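Side-chain contacts in Thiol:disulfide interchange protein DsbA (PDB 3HZ8), which probably acts as a periplasmic disulfide oxidoreductase of the thioredoxin family, passing its own redox-active disulfide on to other proteins: residues 88-91 against 92-96; 175-178 against 179-183; 51-54 against 55-59. The protein carries 1 engineered substitution. All coordinates share one frame; numbering follows the deposited sequence.

Contact 1 of 3, residues 88-91 against 92-96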
loop_
_atom_site.group_PDB
_atom_site.type_symbol
_atom_site.label_atom_id
_atom_site.label_comp_id
_atom_site.label_asym_id
_atom_site.label_seq_id
_atom_site.Cartn_x
_atom_site.Cartn_y
_atom_site.Cartn_z
ATOM N N LYS A 88 -2.950 -7.931 8.758
ATOM C CA LYS A 88 -3.329 -7.056 7.658
ATOM C C LYS A 88 -3.724 -7.858 6.409
ATOM O O LYS A 88 -4.614 -7.458 5.658
ATOM C CB LYS A 88 -2.173 -6.105 7.360
ATOM C CG LYS A 88 -2.475 -5.006 6.359
ATOM C CD LYS A 88 -1.288 -4.076 6.216
ATOM C CE LYS A 88 -1.576 -2.934 5.268
ATOM N NZ LYS A 88 -0.439 -1.983 5.234
ATOM N N ASP A 89 -3.075 -9.003 6.199
ATOM C CA ASP A 89 -3.311 -9.783 4.989
ATOM C C ASP A 89 -4.731 -10.314 4.872
ATOM O O ASP A 89 -5.334 -10.219 3.802
ATOM C CB ASP A 89 -2.274 -10.896 4.847
ATOM C CG ASP A 89 -0.873 -10.352 4.698
ATOM O OD1 ASP A 89 -0.729 -9.132 4.439
ATOM O OD2 ASP A 89 0.086 -11.134 4.836
ATOM N N VAL A 90 -5.252 -10.865 5.976
ATOM C CA VAL A 90 -6.643 -11.314 6.075
ATOM C C VAL A 90 -7.613 -10.139 5.870
ATOM O O VAL A 90 -8.588 -10.245 5.141
ATOM C CB VAL A 90 -6.913 -11.978 7.457
ATOM C CG1 VAL A 90 -8.311 -12.588 7.501
ATOM C CG2 VAL A 90 -5.844 -13.037 7.773
ATOM N N ALA A 91 -7.321 -9.021 6.540
ATOM C CA ALA A 91 -8.171 -7.816 6.442
ATOM C C ALA A 91 -8.269 -7.310 4.997
ATOM O O ALA A 91 -9.361 -7.132 4.457
ATOM C CB ALA A 91 -7.677 -6.731 7.366
ATOM N N ASN A 92 -7.115 -7.121 4.357
ATOM C CA ASN A 92 -7.088 -6.681 2.974
ATOM C C ASN A 92 -7.781 -7.651 2.044
ATOM O O ASN A 92 -8.537 -7.242 1.162
ATOM C CB ASN A 92 -5.655 -6.460 2.529
ATOM C CG ASN A 92 -5.074 -5.189 3.084
ATOM O OD1 ASN A 92 -5.788 -4.337 3.625
ATOM N ND2 ASN A 92 -3.770 -5.030 2.919
ATOM N N SER A 93 -7.517 -8.939 2.270
ATOM C CA SER A 93 -8.203 -10.011 1.568
ATOM C C SER A 93 -9.720 -9.848 1.667
ATOM O O SER A 93 -10.398 -9.854 0.644
ATOM C CB SER A 93 -7.793 -11.374 2.125
ATOM O OG SER A 93 -8.420 -12.403 1.384
ATOM N N HIS A 94 -10.214 -9.688 2.898
ATOM C CA HIS A 94 -11.648 -9.493 3.173
ATOM C C HIS A 94 -12.199 -8.234 2.485
ATOM O O HIS A 94 -13.266 -8.255 1.889
ATOM C CB HIS A 94 -11.906 -9.445 4.691
ATOM C CG HIS A 94 -12.195 -10.782 5.300
ATOM N ND1 HIS A 94 -13.171 -10.974 6.257
ATOM C CD2 HIS A 94 -11.652 -11.998 5.065
ATOM C CE1 HIS A 94 -13.206 -12.253 6.591
ATOM N NE2 HIS A 94 -12.293 -12.895 5.882
ATOM N N ILE A 95 -11.448 -7.143 2.542
ATOM C CA ILE A 95 -11.927 -5.872 1.986
ATOM C C ILE A 95 -11.945 -5.859 0.465
ATOM O O ILE A 95 -12.901 -5.390 -0.148
ATOM C CB ILE A 95 -11.116 -4.686 2.539
ATOM C CG1 ILE A 95 -11.317 -4.582 4.052
ATOM C CG2 ILE A 95 -11.541 -3.368 1.882
ATOM C CD1 ILE A 95 -10.233 -3.841 4.777
ATOM N N PHE A 96 -10.875 -6.357 -0.154
ATOM C CA PHE A 96 -10.874 -6.476 -1.602
ATOM C C PHE A 96 -12.028 -7.346 -2.087
ATOM O O PHE A 96 -12.661 -7.003 -3.070
ATOM C CB PHE A 96 -9.556 -7.041 -2.141
ATOM C CG PHE A 96 -8.469 -6.014 -2.305
ATOM C CD1 PHE A 96 -8.630 -4.913 -3.146
ATOM C CD2 PHE A 96 -7.279 -6.165 -1.630
ATOM C CE1 PHE A 96 -7.598 -3.995 -3.296
ATOM C CE2 PHE A 96 -6.251 -5.242 -1.771
ATOM C CZ PHE A 96 -6.419 -4.159 -2.601
HETATM O O HOH W 1 -1.835 -7.088 3.079
#

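Contact 2 of 3, residues 175-178 against 179-183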
loop_
_atom_site.group_PDB
_atom_site.type_symbol
_atom_site.label_atom_id
_atom_site.label_comp_id
_atom_site.label_asym_id
_atom_site.label_seq_id
_atom_site.Cartn_x
_atom_site.Cartn_y
_atom_site.Cartn_z
ATOM N N MET A 175 8.190 -8.777 -8.477
ATOM C CA MET A 175 8.786 -9.061 -7.167
ATOM C C MET A 175 10.307 -9.156 -7.248
ATOM O O MET A 175 11.016 -8.687 -6.355
ATOM C CB MET A 175 8.196 -10.338 -6.547
ATOM C CG MET A 175 6.687 -10.310 -6.316
ATOM S SD MET A 175 6.079 -8.940 -5.295
ATOM C CE MET A 175 5.472 -7.799 -6.560
ATOM N N ASN A 176 10.805 -9.760 -8.331
ATOM C CA ASN A 176 12.241 -9.789 -8.610
ATOM C C ASN A 176 12.814 -8.376 -8.773
ATOM O O ASN A 176 13.875 -8.051 -8.237
ATOM C CB ASN A 176 12.516 -10.611 -9.874
ATOM C CG ASN A 176 12.131 -12.078 -9.733
ATOM O OD1 ASN A 176 12.168 -12.644 -8.636
ATOM N ND2 ASN A 176 11.795 -12.714 -10.858
ATOM N N THR A 177 12.101 -7.534 -9.519
ATOM C CA THR A 177 12.490 -6.120 -9.649
ATOM C C THR A 177 12.580 -5.442 -8.271
ATOM O O THR A 177 13.548 -4.734 -7.988
ATOM C CB THR A 177 11.526 -5.356 -10.597
ATOM O OG1 THR A 177 11.487 -6.033 -11.855
ATOM C CG2 THR A 177 11.995 -3.917 -10.851
ATOM N N ILE A 178 11.598 -5.677 -7.411
ATOM C CA ILE A 178 11.639 -5.112 -6.056
ATOM C C ILE A 178 12.925 -5.523 -5.337
ATOM O O ILE A 178 13.600 -4.682 -4.742
ATOM C CB ILE A 178 10.383 -5.503 -5.231
ATOM C CG1 ILE A 178 9.145 -4.784 -5.797
ATOM C CG2 ILE A 178 10.563 -5.168 -3.716
ATOM C CD1 ILE A 178 7.825 -5.274 -5.261
ATOM N N ASP A 179 13.268 -6.810 -5.401
ATOM C CA ASP A 179 14.478 -7.302 -4.735
ATOM C C ASP A 179 15.743 -6.620 -5.250
ATOM O O ASP A 179 16.625 -6.264 -4.460
ATOM C CB ASP A 179 14.592 -8.814 -4.909
ATOM C CG ASP A 179 13.510 -9.579 -4.150
ATOM O OD1 ASP A 179 12.812 -8.964 -3.306
ATOM O OD2 ASP A 179 13.383 -10.802 -4.399
ATOM N N LEU A 180 15.846 -6.471 -6.570
ATOM C CA LEU A 180 17.000 -5.811 -7.183
ATOM C C LEU A 180 17.059 -4.346 -6.784
ATOM O O LEU A 180 18.142 -3.829 -6.470
ATOM C CB LEU A 180 16.976 -5.946 -8.718
ATOM C CG LEU A 180 17.123 -7.344 -9.330
ATOM C CD1 LEU A 180 16.896 -7.261 -10.826
ATOM C CD2 LEU A 180 18.510 -7.866 -9.021
ATOM N N LEU A 181 15.904 -3.675 -6.799
ATOM C CA LEU A 181 15.850 -2.275 -6.379
ATOM C C LEU A 181 16.212 -2.114 -4.916
ATOM O O LEU A 181 16.908 -1.170 -4.549
ATOM C CB LEU A 181 14.476 -1.671 -6.648
ATOM C CG LEU A 181 14.145 -1.425 -8.119
ATOM C CD1 LEU A 181 12.679 -1.013 -8.284
ATOM C CD2 LEU A 181 15.074 -0.386 -8.724
ATOM N N ALA A 182 15.769 -3.050 -4.084
ATOM C CA ALA A 182 16.090 -3.008 -2.653
ATOM C C ALA A 182 17.592 -3.089 -2.383
ATOM O O ALA A 182 18.114 -2.385 -1.505
ATOM C CB ALA A 182 15.353 -4.097 -1.920
ATOM N N ASP A 183 18.280 -3.948 -3.137
ATOM C CA ASP A 183 19.740 -4.054 -3.060
ATOM C C ASP A 183 20.406 -2.760 -3.549
ATOM O O ASP A 183 21.354 -2.268 -2.926
ATOM C CB ASP A 183 20.233 -5.275 -3.850
ATOM C CG ASP A 183 21.750 -5.351 -3.932
ATOM O OD1 ASP A 183 22.394 -5.614 -2.900
ATOM O OD2 ASP A 183 22.291 -5.140 -5.035
#

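Contact 3 of 3, residues 51-54 against 55-59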
loop_
_atom_site.group_PDB
_atom_site.type_symbol
_atom_site.label_atom_id
_atom_site.label_comp_id
_atom_site.label_asym_id
_atom_site.label_seq_id
_atom_site.Cartn_x
_atom_site.Cartn_y
_atom_site.Cartn_z
ATOM N N LYS A 51 6.745 -11.471 3.110
ATOM C CA LYS A 51 7.167 -12.422 4.148
ATOM C C LYS A 51 8.640 -12.787 4.003
ATOM O O LYS A 51 9.270 -13.184 4.987
ATOM C CB LYS A 51 6.314 -13.690 4.134
ATOM C CG LYS A 51 4.829 -13.442 4.170
ATOM C CD LYS A 51 4.410 -12.649 5.384
ATOM C CE LYS A 51 2.928 -12.363 5.371
ATOM N NZ LYS A 51 2.107 -13.603 5.287
ATOM N N SER A 52 9.177 -12.649 2.787
ATOM C CA SER A 52 10.595 -12.929 2.488
ATOM C C SER A 52 11.524 -11.762 2.791
ATOM O O SER A 52 12.739 -11.912 2.714
ATOM C CB SER A 52 10.781 -13.301 1.002
ATOM O OG SER A 52 10.934 -12.130 0.176
ATOM N N PHE A 53 10.959 -10.587 3.076
ATOM C CA PHE A 53 11.760 -9.385 3.299
ATOM C C PHE A 53 12.788 -9.592 4.406
ATOM O O PHE A 53 12.490 -10.189 5.443
ATOM C CB PHE A 53 10.876 -8.199 3.701
ATOM C CG PHE A 53 10.126 -7.539 2.558
ATOM C CD1 PHE A 53 10.145 -8.047 1.262
ATOM C CD2 PHE A 53 9.354 -6.408 2.814
ATOM C CE1 PHE A 53 9.418 -7.420 0.239
ATOM C CE2 PHE A 53 8.642 -5.781 1.801
ATOM C CZ PHE A 53 8.673 -6.289 0.516
ATOM N N LYS A 54 13.989 -9.071 4.180
ATOM C CA LYS A 54 15.002 -8.951 5.223
ATOM C C LYS A 54 14.505 -8.013 6.320
ATOM O O LYS A 54 13.553 -7.260 6.104
ATOM C CB LYS A 54 16.300 -8.415 4.618
ATOM C CG LYS A 54 16.989 -9.382 3.672
ATOM C CD LYS A 54 17.340 -10.671 4.397
ATOM C CE LYS A 54 17.906 -11.702 3.446
ATOM N NZ LYS A 54 17.598 -13.067 3.931
ATOM N N ASP A 55 15.147 -8.057 7.489
ATOM C CA ASP A 55 14.747 -7.237 8.639
ATOM C C ASP A 55 14.873 -5.728 8.402
ATOM O O ASP A 55 14.277 -4.934 9.141
ATOM C CB ASP A 55 15.546 -7.634 9.895
ATOM C CG ASP A 55 15.020 -8.905 10.562
ATOM O OD1 ASP A 55 15.563 -9.273 11.631
ATOM O OD2 ASP A 55 14.070 -9.532 10.036
ATOM N N ASP A 56 15.655 -5.337 7.396
ATOM C CA ASP A 56 15.838 -3.921 7.071
ATOM C C ASP A 56 14.875 -3.422 5.996
ATOM O O ASP A 56 14.965 -2.271 5.570
ATOM C CB ASP A 56 17.290 -3.613 6.675
ATOM C CG ASP A 56 17.670 -4.163 5.304
ATOM O OD1 ASP A 56 17.066 -5.159 4.844
ATOM O OD2 ASP A 56 18.595 -3.590 4.696
ATOM N N MET A 57 13.952 -4.287 5.578
ATOM C CA MET A 57 12.927 -3.901 4.602
ATOM C C MET A 57 11.551 -3.908 5.230
ATOM O O MET A 57 11.288 -4.669 6.148
ATOM C CB MET A 57 12.915 -4.852 3.413
ATOM C CG MET A 57 14.155 -4.809 2.566
ATOM S SD MET A 57 14.112 -6.147 1.342
ATOM C CE MET A 57 12.869 -5.582 0.189
ATOM N N TYR A 58 10.652 -3.076 4.713
ATOM C CA TYR A 58 9.272 -3.110 5.172
ATOM C C TYR A 58 8.326 -2.679 4.061
ATOM O O TYR A 58 8.726 -1.929 3.157
ATOM C CB TYR A 58 9.070 -2.257 6.437
ATOM C CG TYR A 58 9.299 -0.770 6.221
ATOM C CD1 TYR A 58 8.218 0.122 6.107
ATOM C CD2 TYR A 58 10.592 -0.251 6.120
ATOM C CE1 TYR A 58 8.427 1.470 5.909
ATOM C CE2 TYR A 58 10.809 1.103 5.912
ATOM C CZ TYR A 58 9.722 1.962 5.800
ATOM O OH TYR A 58 9.941 3.306 5.596
ATOM N N LEU A 59 7.090 -3.165 4.140
ATOM C CA LEU A 59 6.039 -2.824 3.183
ATOM C C LEU A 59 5.115 -1.762 3.780
ATOM O O LEU A 59 4.503 -1.976 4.840
ATOM C CB LEU A 59 5.236 -4.077 2.808
ATOM C CG LEU A 59 4.055 -3.874 1.849
ATOM C CD1 LEU A 59 4.499 -3.356 0.473
ATOM C CD2 LEU A 59 3.270 -5.176 1.701
#

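Contact 1 of 3, residues 88-91 against 92-96
Lys88 and Asn92 meet one turn apart in an i to i+4 contact within the first turns of helix 88-101, one of the helices that DsbA proteins carry in addition to the thioredoxin fold. Four successive backbone bonds, from Asn92 N to Lys88 O through Ile95 N to Ala91 O, hold the two turns together; the first is the straightest, with Asn92 N 2.8 Å from Lys88 O and an N-H...O angle of 175°. Upon this frame the lysine chain runs fully extended, its CG anti to the backbone N (chi1 -172°), and crosses the asparagine side chain obliquely. CG lies above the ND2 end of the amide, 3.7 Å from Asn92 ND2, and CE passes beside ND2 at a similar distance, while NZ travels on to a salt bridge with Asp81 and a hydrogen bond to Thr61. The amide has polar partners on both arms: OD1 is hydrogen-bonded to Tyr34 OH, and ND2 makes a weak hydrogen bond to Glu43 of helix 37-50, at whose start the Cys36-Cys39 disulfide lies. Val80 of helix 71-83 packs on Lys88, Ala91, Asn92 and Ile95. On another side of the same turns, Val90 and His94 lie alongside each other and point the same way, a loose contact that holds for one of two conformers of the valine. Asp89 is linked to Asn92 by a single water molecule, which donates to Asp89 OD1 at 2.7 Å and accepts from Asn92 ND2 at 2.8 Å.

Contact 2 of 3, residues 175-178 against 179-183
Thr177 lays its methyl group against the side chain of Leu181, CG2 resting 3.9 Å from Leu181 CD1. The two chains run side by side and point the same way. The threonine reaches this position because CG2 stands opposite the backbone N. Leu181 CG sits beside its own N (chi1 -71°), which puts it 3.4 Å from Thr177 O. That carbonyl oxygen accepts the bond from Leu181 N at 2.8 Å, with an N-H...O angle of 167°. Leu5 touches both side chains. On another side of the helix Asp179 folds its carboxylate back over the preceding turn, CG lying 3.4 Å from Met175 O. Both of these residues also reach helix 37-50, Asp179 OD1 through a hydrogen bond to His49 NE2 and Met175, its end turned away from Asp179, by packing on Leu42, Val45, Leu46 and His49. Ile178 and Ala182 continue the apolar side, meeting Val28 and Val26 of strand 26-32 respectively. The i to i+4 contacts are ordinary for a helix; what is characteristic of the thioredoxin fold is the placing of its C-terminal helix, here 171-191, on the central sheet beside the active-site helix.

Contact 3 of 3, residues 51-54 against 55-59
Met57 leaves its backbone close to Phe53, its CB lying 3.9 Å both from Phe53 CB and, at the rim of the ring, from Phe53 CD2. With CG set beside the backbone N (chi1 -66°), the chain runs on extended until it bends at the thioether, and it crosses the phenylalanine at about a right angle. SD stands obliquely to the ring, 4.8 Å from its centroid, in a Met-aromatic contact. The bend at chi3, 73°, then drops the terminal methyl onto the face, where CE lies 4.0 Å from the Phe53 centroid and 16° off the ring normal, a CH-pi contact displaced toward the rim on the side of CD1 and CE1. The two residues are brought together by a type I beta turn from Lys54 to Met57, which joins the loop after helix 37-50 to strand 57-63, the edge strand of the thioredoxin-fold sheet. Met57 N closes that turn on Lys54 O at 3.0 Å. At its edge the same ring meets the strand beyond the methionine: Phe53 CE2 is 3.8 Å from Leu59 N, which lies in the ring plane, and 3.9 Å from Leu59 CB. Val28 of strand 26-32 lies against Phe53, Met57 and Leu59. Within the turn, Asp56 OD1 lies 3.4 Å from Lys54 CB, while its OD2 forms a salt bridge with Arg186 of helix 171-191.

Contact 2 is the most buried of the three, contact 1 is partly buried, and contact 3 lies at the surface. Contacts 1 and 2 each join successive turns of one helix, the former with a largely polar network and the latter mostly through aliphatic groups; contact 3 instead joins a loop to a strand through an aromatic ring and a thioether. Contacts 2 and 3 touch where Ala182 packs on Met57, bringing helix 171-191 against the edge strand. Contact 1 reaches contact 3 through a weak, long ion pair between Asp89 and Lys51, whereas contacts 1 and 2 remain about 12 Å apart at their nearest atoms.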